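Local coordinates for N-acetyltransferase family protein (Bacillus anthracis, PDB 3LNB) that transfers the acetyl group of acetyl-coenzyme A to arylamine substrates and can thereby inactivate the antibiotic sulfamethoxazole, at residues N53-I58 with L162-F167; C113-Y118 with I141-N146; F68-I73 with K248-C253. The protein carries 1 engineered substitution. All blocks are in the same frame, centred on the assembly; numbering follows the deposited sequence.

Contact 1 of 3, residues N53-I58 with L162-F167; sequences NDLDEI and LHPVPF. With FMT (formic acid), chain C.
Asp56, in the first turn of helix 55-65, presents its carboxylate to the edge of the His163 imidazole, and the two side chains meet at about a right angle. OD1 of Asp56 lies close to the ring plane and takes the hydrogen from ND1 of His163 in an almost straight bond (173°). The refined separation between Asp56 OD1 and His163 ND1 is 2.4 Å, so short that the exact length is doubtful. The carboxylate plane is turned 54° from the ring, and OD1 is the oxygen that meets it. On His163, chi1 of -57° sets CG beside the backbone N, and the ring spans from Asp56 on the helix to a formate. That formate, probably a crystallisation additive, receives a hydrogen bond at O1 from His163 NE2 (2.9 Å) and is also bonded to Gln175 N. In the crystal, partners at both nitrogens would hold the ring's rotation; if both nitrogens are protonated, the carboxylate would be expected to favour the positive charge. The pairing joins the helical N-terminal part of the arylamine N-acetyltransferase fold to the loop entering strand 165-166, an edge strand of the eight-stranded antiparallel sheet. A water bridges the two backbones beside it, donating to Asp56 O at 3.1 Å and to Leu162 O at 2.7 Å. Further along, Leu55 and Pro164 meet obliquely: the CD1 branch of Leu55 approaches Pro164 CG at 3.8 Å, and Leu55 CB comes nearly as close to the same ring carbon. Pro164 CD lies 3.9 Å from Asp56 OD1, flanking the carboxylate. The proline also packs on Tyr150 and Ile152 of strand 148-152, while Leu55 packs against Phe115 and against Leu110 of helix 99-112.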
loop_
_atom_site.group_PDB
_atom_site.type_symbol
_atom_site.label_atom_id
_atom_site.label_comp_id
_atom_site.label_asym_id
_atom_site.label_seq_id
_atom_site.Cartn_x
_atom_site.Cartn_y
_atom_site.Cartn_z
ATOM N N ASN A 53 16.298 9.867 5.869
ATOM C CA ASN A 53 15.427 10.977 6.208
ATOM C C ASN A 53 14.483 11.367 5.083
ATOM O O ASN A 53 13.530 12.092 5.316
ATOM C CB ASN A 53 16.245 12.200 6.654
ATOM C CG ASN A 53 16.948 11.982 7.993
ATOM O OD1 ASN A 53 16.619 11.056 8.742
ATOM N ND2 ASN A 53 17.908 12.846 8.305
ATOM N N ASP A 54 14.736 10.878 3.871
ATOM C CA ASP A 54 13.888 11.198 2.719
ATOM C C ASP A 54 12.735 10.219 2.511
ATOM O O ASP A 54 11.909 10.406 1.604
ATOM C CB ASP A 54 14.724 11.233 1.437
ATOM C CG ASP A 54 15.751 12.346 1.437
ATOM O OD1 ASP A 54 15.341 13.513 1.593
ATOM O OD2 ASP A 54 16.959 12.055 1.276
ATOM N N LEU A 55 12.680 9.180 3.340
ATOM C CA LEU A 55 11.642 8.163 3.214
ATOM C C LEU A 55 10.232 8.681 3.490
ATOM O O LEU A 55 9.265 8.212 2.888
ATOM C CB LEU A 55 11.957 6.973 4.127
ATOM C CG LEU A 55 13.208 6.178 3.734
ATOM C CD1 LEU A 55 13.520 5.114 4.777
ATOM C CD2 LEU A 55 12.996 5.551 2.371
ATOM N N ASP A 56 10.125 9.649 4.394
ATOM C CA ASP A 56 8.844 10.234 4.751
ATOM C C ASP A 56 8.220 10.908 3.538
ATOM O O ASP A 56 7.031 10.748 3.262
ATOM C CB ASP A 56 9.063 11.244 5.869
ATOM C CG ASP A 56 9.847 10.650 7.020
ATOM O OD1 ASP A 56 9.220 10.143 7.971
ATOM O OD2 ASP A 56 11.096 10.661 6.952
ATOM N N GLU A 57 9.044 11.660 2.818
ATOM C CA GLU A 57 8.607 12.359 1.622
ATOM C C GLU A 57 8.171 11.357 0.564
ATOM O O GLU A 57 7.182 11.573 -0.128
ATOM C CB GLU A 57 9.743 13.232 1.088
ATOM C CG GLU A 57 9.575 13.671 -0.346
ATOM C CD GLU A 57 10.617 14.684 -0.764
ATOM O OE1 GLU A 57 11.810 14.491 -0.441
ATOM O OE2 GLU A 57 10.237 15.676 -1.421
ATOM N N ILE A 58 8.909 10.256 0.445
ATOM C CA ILE A 58 8.566 9.227 -0.534
ATOM C C ILE A 58 7.202 8.635 -0.206
ATOM O O ILE A 58 6.324 8.574 -1.064
ATOM C CB ILE A 58 9.606 8.082 -0.557
ATOM C CG1 ILE A 58 10.970 8.620 -0.982
ATOM C CG2 ILE A 58 9.156 6.979 -1.527
ATOM C CD1 ILE A 58 11.000 9.142 -2.394
ATOM N N LEU A 162 3.016 6.526 6.587
ATOM C CA LEU A 162 3.688 7.676 5.982
ATOM C C LEU A 162 5.054 7.996 6.599
ATOM O O LEU A 162 5.596 9.084 6.406
ATOM C CB LEU A 162 2.779 8.905 6.046
ATOM C CG LEU A 162 1.401 8.741 5.396
ATOM C CD1 LEU A 162 0.642 10.060 5.489
ATOM C CD2 LEU A 162 1.546 8.305 3.932
ATOM N N HIS A 163 5.597 7.034 7.341
ATOM C CA HIS A 163 6.915 7.142 7.984
ATOM C C HIS A 163 7.376 5.720 8.287
ATOM O O HIS A 163 6.553 4.826 8.484
ATOM C CB HIS A 163 6.842 7.865 9.340
ATOM C CG HIS A 163 6.249 9.235 9.283
ATOM N ND1 HIS A 163 6.949 10.333 8.828
ATOM C CD2 HIS A 163 5.018 9.686 9.621
ATOM C CE1 HIS A 163 6.173 11.400 8.889
ATOM N NE2 HIS A 163 4.997 11.035 9.367
ATOM N N PRO A 164 8.694 5.482 8.313
ATOM C CA PRO A 164 9.130 4.122 8.629
ATOM C C PRO A 164 8.643 3.849 10.052
ATOM O O PRO A 164 8.668 4.748 10.889
ATOM C CB PRO A 164 10.651 4.231 8.569
ATOM C CG PRO A 164 10.872 5.271 7.529
ATOM C CD PRO A 164 9.823 6.307 7.849
ATOM N N VAL A 165 8.191 2.629 10.328
ATOM C CA VAL A 165 7.722 2.295 11.672
ATOM C C VAL A 165 8.788 1.417 12.322
ATOM O O VAL A 165 9.013 0.283 11.905
ATOM C CB VAL A 165 6.373 1.554 11.621
ATOM C CG1 VAL A 165 5.789 1.432 13.028
ATOM C CG2 VAL A 165 5.407 2.305 10.701
ATOM N N PRO A 166 9.452 1.934 13.365
ATOM C CA PRO A 166 10.511 1.207 14.069
ATOM C C PRO A 166 10.088 -0.005 14.870
ATOM O O PRO A 166 9.081 0.028 15.574
ATOM C CB PRO A 166 11.131 2.283 14.954
ATOM C CG PRO A 166 9.922 3.105 15.342
ATOM C CD PRO A 166 9.178 3.229 14.017
ATOM N N PHE A 167 10.880 -1.070 14.758
ATOM C CA PHE A 167 10.642 -2.304 15.497
ATOM C C PHE A 167 10.812 -2.030 16.995
ATOM O O PHE A 167 10.327 -2.790 17.831
ATOM C CB PHE A 167 11.647 -3.383 15.081
ATOM C CG PHE A 167 11.253 -4.157 13.854
ATOM C CD1 PHE A 167 10.863 -3.502 12.691
ATOM C CD2 PHE A 167 11.321 -5.549 13.851
ATOM C CE1 PHE A 167 10.549 -4.221 11.535
ATOM C CE2 PHE A 167 11.010 -6.282 12.700
ATOM C CZ PHE A 167 10.624 -5.615 11.541
HETATM C C FMT C . 2.132 12.828 8.147
HETATM O O1 FMT C . 2.701 12.811 9.222
HETATM O O2 FMT C . 0.796 12.965 8.102
HETATM O O HOH W 1 5.207 11.607 5.572
#

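Contact 2 of 3, residues C113-Y118 with I141-N146; sequences CGFQVY and IILHHN
One face of the Tyr118 ring rests on Ile142, whose CB stands 3.8 Å from the ring centroid and 21° off the normal, a CH-pi contact displaced toward the rim. Chi1 of 63° places Tyr118 CG between the backbone N and the carbonyl carbon, folding the ring over the neighbouring strand, where the CG2 branch of Ile142 reaches Tyr118 OH at 3.5 Å. The side chains of His144 and Gln116 lie alongside, pointing the same way, with amide and ring planes 72° apart, and Gln116 NE2 comes to 3.8 Å from His144 CD2 in a loose contact. His144 ND1 is hydrogen-bonded to Asp149 OD1. Phe115 meets Leu143 CD1 through CB and ring atom CD2, the methyl lying oblique to the ring. That same methyl is pressed against the CG1 branch of Val117 at 3.3 Å, tighter than usual carbon contact.

The backbones form an antiparallel hairpin ladder. Tyr118 and Ile142 form a hydrogen-bonded pair, Tyr118 N to Ile142 O at 3.1 Å and Ile142 N to Tyr118 O at 2.8 Å, and Val117 faces Leu143 in the adjoining non-hydrogen-bonded pair. Next along, His144 N bonds Gln116 O at 2.8 Å, while a water links Gln116 N to His144 O.

Helix 99-112 ends in a Schellman motif at Gly114 before strand 116-126 begins. Val117 turns back onto Tyr107 and Met111 of that helix, and Ile141 onto Leu106. From the other face, Tyr118 and Ile142 contact strand 216-225 through Leu223 and Phe221, while strand 148-152 flanks strand 131-145.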
loop_
_atom_site.group_PDB
_atom_site.type_symbol
_atom_site.label_atom_id
_atom_site.label_comp_id
_atom_site.label_asym_id
_atom_site.label_seq_id
_atom_site.Cartn_x
_atom_site.Cartn_y
_atom_site.Cartn_z
ATOM N N CYS A 113 18.117 2.768 -4.794
ATOM C CA CYS A 113 18.624 3.846 -3.966
ATOM C C CYS A 113 19.663 3.330 -2.976
ATOM O O CYS A 113 20.262 4.106 -2.238
ATOM C CB CYS A 113 17.471 4.538 -3.230
ATOM S SG CYS A 113 16.457 5.583 -4.311
ATOM N N GLY A 114 19.867 2.016 -2.962
ATOM C CA GLY A 114 20.870 1.426 -2.086
ATOM C C GLY A 114 20.497 1.131 -0.643
ATOM O O GLY A 114 21.377 1.085 0.220
ATOM N N PHE A 115 19.211 0.947 -0.356
ATOM C CA PHE A 115 18.804 0.634 1.009
ATOM C C PHE A 115 18.852 -0.871 1.228
ATOM O O PHE A 115 18.789 -1.648 0.273
ATOM C CB PHE A 115 17.379 1.114 1.303
ATOM C CG PHE A 115 17.253 2.602 1.467
ATOM C CD1 PHE A 115 17.039 3.423 0.367
ATOM C CD2 PHE A 115 17.349 3.181 2.728
ATOM C CE1 PHE A 115 16.920 4.805 0.517
ATOM C CE2 PHE A 115 17.235 4.562 2.893
ATOM C CZ PHE A 115 17.020 5.378 1.788
ATOM N N GLN A 116 18.980 -1.267 2.492
ATOM C CA GLN A 116 18.991 -2.673 2.873
ATOM C C GLN A 116 17.518 -3.013 3.118
ATOM O O GLN A 116 16.995 -2.814 4.221
ATOM C CB GLN A 116 19.781 -2.882 4.170
ATOM C CG GLN A 116 21.280 -2.696 4.064
ATOM C CD GLN A 116 21.966 -2.840 5.419
ATOM O OE1 GLN A 116 22.332 -1.849 6.056
ATOM N NE2 GLN A 116 22.122 -4.079 5.875
ATOM N N VAL A 117 16.848 -3.506 2.086
ATOM C CA VAL A 117 15.441 -3.837 2.202
ATOM C C VAL A 117 15.098 -5.211 1.665
ATOM O O VAL A 117 15.830 -5.772 0.858
ATOM C CB VAL A 117 14.573 -2.814 1.437
ATOM C CG1 VAL A 117 14.655 -1.447 2.102
ATOM C CG2 VAL A 117 15.035 -2.722 -0.011
ATOM N N TYR A 118 13.987 -5.757 2.145
ATOM C CA TYR A 118 13.481 -7.036 1.665
ATOM C C TYR A 118 11.978 -7.091 1.919
ATOM O O TYR A 118 11.458 -6.386 2.788
ATOM C CB TYR A 118 14.200 -8.234 2.312
ATOM C CG TYR A 118 14.044 -8.390 3.805
ATOM C CD1 TYR A 118 14.884 -7.712 4.692
ATOM C CD2 TYR A 118 13.072 -9.248 4.335
ATOM C CE1 TYR A 118 14.762 -7.888 6.074
ATOM C CE2 TYR A 118 12.941 -9.430 5.711
ATOM C CZ TYR A 118 13.786 -8.751 6.572
ATOM O OH TYR A 118 13.658 -8.942 7.925
ATOM N N ILE A 141 7.587 -4.068 3.273
ATOM C CA ILE A 141 9.038 -3.972 3.199
ATOM C C ILE A 141 9.673 -3.828 4.574
ATOM O O ILE A 141 9.169 -3.097 5.425
ATOM C CB ILE A 141 9.470 -2.737 2.363
ATOM C CG1 ILE A 141 9.046 -2.910 0.903
ATOM C CG2 ILE A 141 10.974 -2.532 2.466
ATOM C CD1 ILE A 141 9.153 -1.631 0.091
ATOM N N ILE A 142 10.777 -4.533 4.790
ATOM C CA ILE A 142 11.508 -4.422 6.043
ATOM C C ILE A 142 12.838 -3.769 5.667
ATOM O O ILE A 142 13.547 -4.254 4.788
ATOM C CB ILE A 142 11.766 -5.801 6.693
ATOM C CG1 ILE A 142 10.434 -6.487 7.007
ATOM C CG2 ILE A 142 12.596 -5.636 7.959
ATOM C CD1 ILE A 142 9.522 -5.687 7.920
ATOM N N LEU A 143 13.150 -2.656 6.319
ATOM C CA LEU A 143 14.376 -1.910 6.053
ATOM C C LEU A 143 15.324 -1.953 7.240
ATOM O O LEU A 143 14.905 -1.753 8.383
ATOM C CB LEU A 143 14.053 -0.436 5.751
ATOM C CG LEU A 143 15.263 0.516 5.789
ATOM C CD1 LEU A 143 16.055 0.381 4.501
ATOM C CD2 LEU A 143 14.812 1.956 5.973
ATOM N N HIS A 144 16.598 -2.213 6.963
ATOM C CA HIS A 144 17.604 -2.237 8.013
ATOM C C HIS A 144 18.454 -0.990 7.834
ATOM O O HIS A 144 19.081 -0.804 6.791
ATOM C CB HIS A 144 18.501 -3.472 7.914
ATOM C CG HIS A 144 19.348 -3.686 9.128
ATOM N ND1 HIS A 144 18.819 -4.081 10.339
ATOM C CD2 HIS A 144 20.671 -3.491 9.341
ATOM C CE1 HIS A 144 19.779 -4.118 11.246
ATOM N NE2 HIS A 144 20.912 -3.763 10.666
ATOM N N HIS A 145 18.477 -0.141 8.856
ATOM C CA HIS A 145 19.236 1.098 8.787
ATOM C C HIS A 145 19.878 1.453 10.122
ATOM O O HIS A 145 19.193 1.589 11.134
ATOM C CB HIS A 145 18.315 2.240 8.343
ATOM C CG HIS A 145 18.976 3.582 8.344
ATOM N ND1 HIS A 145 19.958 3.928 7.443
ATOM C CD2 HIS A 145 18.828 4.647 9.167
ATOM C CE1 HIS A 145 20.391 5.147 7.711
ATOM N NE2 HIS A 145 19.722 5.605 8.754
ATOM N N ASN A 146 21.200 1.607 10.116
ATOM C CA ASN A 146 21.934 1.959 11.327
ATOM C C ASN A 146 21.599 1.037 12.490
ATOM O O ASN A 146 21.222 1.505 13.571
ATOM C CB ASN A 146 21.622 3.395 11.743
ATOM C CG ASN A 146 22.221 4.415 10.810
ATOM O OD1 ASN A 146 22.080 5.623 11.024
ATOM N ND2 ASN A 146 22.902 3.943 9.766
HETATM O O HOH W 2 19.350 0.530 4.476
#

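Contact 3 of 3, residues F68-I73 with K248-C253. Engineered in segment 68-73: Phe68 (natural residue Tyr). With COA (coenzyme A), chain B.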
loop_
_atom_site.group_PDB
_atom_site.type_symbol
_atom_site.label_atom_id
_atom_site.label_comp_id
_atom_site.label_asym_id
_atom_site.label_seq_id
_atom_site.Cartn_x
_atom_site.Cartn_y
_atom_site.Cartn_z
ATOM N N PHE A 68 -4.720 3.267 -4.526
ATOM C CA PHE A 68 -4.779 1.877 -4.087
ATOM C C PHE A 68 -5.987 1.349 -4.864
ATOM O O PHE A 68 -7.112 1.799 -4.637
ATOM C CB PHE A 68 -5.046 1.808 -2.576
ATOM C CG PHE A 68 -5.307 0.419 -2.058
ATOM C CD1 PHE A 68 -4.252 -0.403 -1.658
ATOM C CD2 PHE A 68 -6.611 -0.070 -1.968
ATOM C CE1 PHE A 68 -4.492 -1.688 -1.175
ATOM C CE2 PHE A 68 -6.863 -1.356 -1.488
ATOM C CZ PHE A 68 -5.800 -2.167 -1.090
ATOM N N GLU A 69 -5.762 0.426 -5.794
ATOM C CA GLU A 69 -6.864 -0.101 -6.592
ATOM C C GLU A 69 -6.678 -1.526 -7.089
ATOM O O GLU A 69 -5.558 -2.034 -7.167
ATOM C CB GLU A 69 -7.148 0.834 -7.778
ATOM C CG GLU A 69 -5.919 1.251 -8.597
ATOM C CD GLU A 69 -5.794 0.518 -9.931
ATOM O OE1 GLU A 69 -5.007 0.982 -10.792
ATOM O OE2 GLU A 69 -6.468 -0.522 -10.121
ATOM N N ASN A 70 -7.801 -2.148 -7.443
ATOM C CA ASN A 70 -7.854 -3.529 -7.918
ATOM C C ASN A 70 -8.564 -3.613 -9.270
ATOM O O ASN A 70 -9.131 -4.657 -9.608
ATOM C CB ASN A 70 -8.651 -4.362 -6.923
ATOM C CG ASN A 70 -10.127 -4.010 -6.938
ATOM O OD1 ASN A 70 -10.503 -2.896 -7.314
ATOM N ND2 ASN A 70 -10.972 -4.949 -6.527
ATOM N N LEU A 71 -8.535 -2.525 -10.033
ATOM C CA LEU A 71 -9.219 -2.479 -11.322
ATOM C C LEU A 71 -8.803 -3.535 -12.353
ATOM O O LEU A 71 -9.619 -3.925 -13.187
ATOM C CB LEU A 71 -9.102 -1.077 -11.931
ATOM C CG LEU A 71 -9.521 0.075 -11.006
ATOM C CD1 LEU A 71 -9.475 1.375 -11.792
ATOM C CD2 LEU A 71 -10.930 -0.152 -10.452
ATOM N N ASP A 72 -7.555 -3.992 -12.311
ATOM C CA ASP A 72 -7.118 -5.019 -13.259
ATOM C C ASP A 72 -7.797 -6.336 -12.912
ATOM O O ASP A 72 -8.155 -7.118 -13.798
ATOM C CB ASP A 72 -5.596 -5.195 -13.228
ATOM C CG ASP A 72 -4.870 -4.165 -14.080
ATOM O OD1 ASP A 72 -5.541 -3.371 -14.775
ATOM O OD2 ASP A 72 -3.625 -4.149 -14.061
ATOM N N ILE A 73 -7.963 -6.579 -11.613
ATOM C CA ILE A 73 -8.630 -7.786 -11.145
ATOM C C ILE A 73 -10.066 -7.723 -11.650
ATOM O O ILE A 73 -10.597 -8.706 -12.155
ATOM C CB ILE A 73 -8.629 -7.871 -9.588
ATOM C CG1 ILE A 73 -7.188 -8.003 -9.080
ATOM C CG2 ILE A 73 -9.480 -9.041 -9.121
ATOM C CD1 ILE A 73 -7.060 -8.083 -7.572
ATOM N N LYS A 248 -14.276 -9.047 -5.275
ATOM C CA LYS A 248 -15.719 -8.949 -5.076
ATOM C C LYS A 248 -16.335 -7.660 -5.612
ATOM O O LYS A 248 -17.556 -7.565 -5.768
ATOM C CB LYS A 248 -16.044 -9.042 -3.585
ATOM C CG LYS A 248 -15.510 -10.272 -2.897
ATOM C CD LYS A 248 -16.205 -11.532 -3.378
ATOM C CE LYS A 248 -15.891 -12.690 -2.444
ATOM N NZ LYS A 248 -14.418 -12.869 -2.274
ATOM N N GLY A 249 -15.500 -6.670 -5.884
ATOM C CA GLY A 249 -16.005 -5.401 -6.372
ATOM C C GLY A 249 -14.867 -4.409 -6.484
ATOM O O GLY A 249 -13.874 -4.508 -5.762
ATOM N N ALA A 250 -15.010 -3.444 -7.385
ATOM C CA ALA A 250 -13.967 -2.456 -7.599
ATOM C C ALA A 250 -13.772 -1.523 -6.415
ATOM O O ALA A 250 -14.734 -1.116 -5.752
ATOM C CB ALA A 250 -14.269 -1.646 -8.853
ATOM N N ILE A 251 -12.511 -1.202 -6.149
ATOM C CA ILE A 251 -12.164 -0.285 -5.079
ATOM C C ILE A 251 -10.981 0.554 -5.549
ATOM O O ILE A 251 -10.067 0.051 -6.213
ATOM C CB ILE A 251 -11.787 -1.029 -3.766
ATOM C CG1 ILE A 251 -11.386 -0.022 -2.676
ATOM C CG2 ILE A 251 -10.618 -1.969 -4.009
ATOM C CD1 ILE A 251 -12.404 1.075 -2.406
ATOM N N THR A 252 -11.033 1.843 -5.243
ATOM C CA THR A 252 -9.967 2.774 -5.586
ATOM C C THR A 252 -9.944 3.761 -4.433
ATOM O O THR A 252 -10.971 4.367 -4.097
ATOM C CB THR A 252 -10.238 3.517 -6.922
ATOM O OG1 THR A 252 -10.319 2.567 -7.995
ATOM C CG2 THR A 252 -9.104 4.493 -7.232
ATOM N N CYS A 253 -8.776 3.891 -3.809
ATOM C CA CYS A 253 -8.607 4.773 -2.663
ATOM C C CYS A 253 -7.329 5.588 -2.772
ATOM O O CYS A 253 -6.341 5.139 -3.343
ATOM C CB CYS A 253 -8.574 3.949 -1.375
ATOM S SG CYS A 253 -8.207 4.892 0.127
HETATM N N1A COA B . -11.826 -4.615 -1.179
HETATM C C2A COA B . -12.820 -4.096 -1.878
HETATM N N3A COA B . -13.638 -3.195 -1.361
HETATM C C4A COA B . -13.477 -2.778 -0.099
HETATM C C5A COA B . -12.448 -3.303 0.669
HETATM C C6A COA B . -11.607 -4.247 0.092
HETATM N N6A COA B . -10.594 -4.765 0.783
HETATM N N7A COA B . -12.501 -2.720 1.862
HETATM C C8A COA B . -13.517 -1.861 1.848
HETATM N N9A COA B . -14.113 -1.888 0.656
HETATM C C1B COA B . -15.212 -0.995 0.220
HETATM C C2B COA B . -16.460 -1.093 1.095
HETATM O O2B COA B . -17.237 -2.232 0.712
HETATM C C3B COA B . -17.174 0.200 0.705
HETATM O O3B COA B . -18.037 -0.016 -0.415
HETATM P P3B COA B . -19.398 0.836 -0.524
HETATM O O7A COA B . -19.188 2.272 -0.233
HETATM O O8A COA B . -19.977 0.584 -2.004
HETATM O O9A COA B . -20.419 0.141 0.508
HETATM C C4B COA B . -16.028 1.139 0.322
HETATM O O4B COA B . -14.818 0.370 0.428
HETATM C C5B COA B . -15.934 2.324 1.283
HETATM O O5B COA B . -15.667 1.856 2.606
HETATM P P1A COA B . -15.737 2.885 3.839
HETATM O O1A COA B . -15.169 2.088 5.117
HETATM O O2A COA B . -17.112 3.387 4.054
HETATM O O3A COA B . -14.714 4.076 3.484
HETATM P P2A COA B . -13.118 3.988 3.676
HETATM O O4A COA B . -12.828 4.553 5.154
HETATM O O5A COA B . -12.428 4.784 2.635
HETATM O O6A COA B . -12.689 2.436 3.688
HETATM C CBP COA B . -10.736 1.475 2.542
HETATM C CCP COA B . -12.238 1.772 2.503
HETATM C CDP COA B . -9.952 2.787 2.460
HETATM C CEP COA B . -10.371 0.588 1.351
HETATM C CAP COA B . -10.391 0.738 3.839
HETATM O OAP COA B . -11.172 -0.456 3.929
HETATM C C9P COA B . -8.910 0.355 3.888
HETATM O O9P COA B . -8.039 1.205 4.066
HETATM N N8P COA B . -8.671 -0.946 3.735
HETATM C C7P COA B . -7.320 -1.527 3.772
HETATM C C6P COA B . -7.167 -2.583 2.675
HETATM C C5P COA B . -5.952 -3.478 2.936
HETATM O O5P COA B . -5.983 -4.327 3.825
HETATM N N4P COA B . -4.904 -3.286 2.140
HETATM C C3P COA B . -3.671 -4.073 2.286
HETATM C C2P COA B . -3.821 -5.455 1.647
HETATM S S1P COA B . -3.912 -5.427 -0.181
#
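Strand residues 68-69 pair antiparallel with 252-253, Phe68 N bonding to Cys253 O at 2.7 Å and Cys253 N to Phe68 O at 2.8 Å. Asn70 N reaches Ile251 O only weakly, and the Asn70 amide carries the ladder on: OD1 accepts from Ile251 N at 2.9 Å, the donor tilted from the amide's carbonyl plane, and ND2 gives a hydrogen to Gly249 O at 3.0 Å from above that carbonyl's plane. Chi1 of 70° swings this amide across Ile251, close to the CG2 branch; Phe246 O is a second partner of ND2. Strand 68-69 is an edge strand of the five-stranded antiparallel sheet in the C-terminal part of the acetyltransferase fold, on which coenzyme A lies. In Phe68, an engineered replacement of tyrosine, CZ lies 3.5 Å from pantetheine N4P, which stands oblique to the ring, with the cofactor sulfur S1P in plane at the ring edge. Ile251 CB meets adenine N3A at 3.7 Å, and Cys253 SG touches the methyl CDP at 3.6 Å. Facing helix 283-294, Leu71 CD2 lies 3.7 Å from Thr252 OG1 and also meets Ala250 CB. Glu69 bends back to accept from Leu71 N and forms a salt bridge with Arg95.

Overall arrangement
Contacts 1 and 2 form one packed region, their centres 11 Å apart: Leu55 CD1 meets Leu143 CD2 at 3.6 Å, and Phe167 CZ meets Ile142 CD1 at 3.8 Å. Both reach the eight-stranded sheet. Contact 3 lies across the centre of the chain, about 26 Å from contact 1 and 29 Å from contact 2 between centres, although helix 55-65 leads directly into strand 68-69. It is the one that touches coenzyme A; the side chains of Leu162 and Ile141 stay about 12 and 13 Å from the cofactor. Phe68 and Ile141 both come close to Cys99, His138 and Asp153, whose geometry is consistent with the catalytic triad of this family, though neither contacts them.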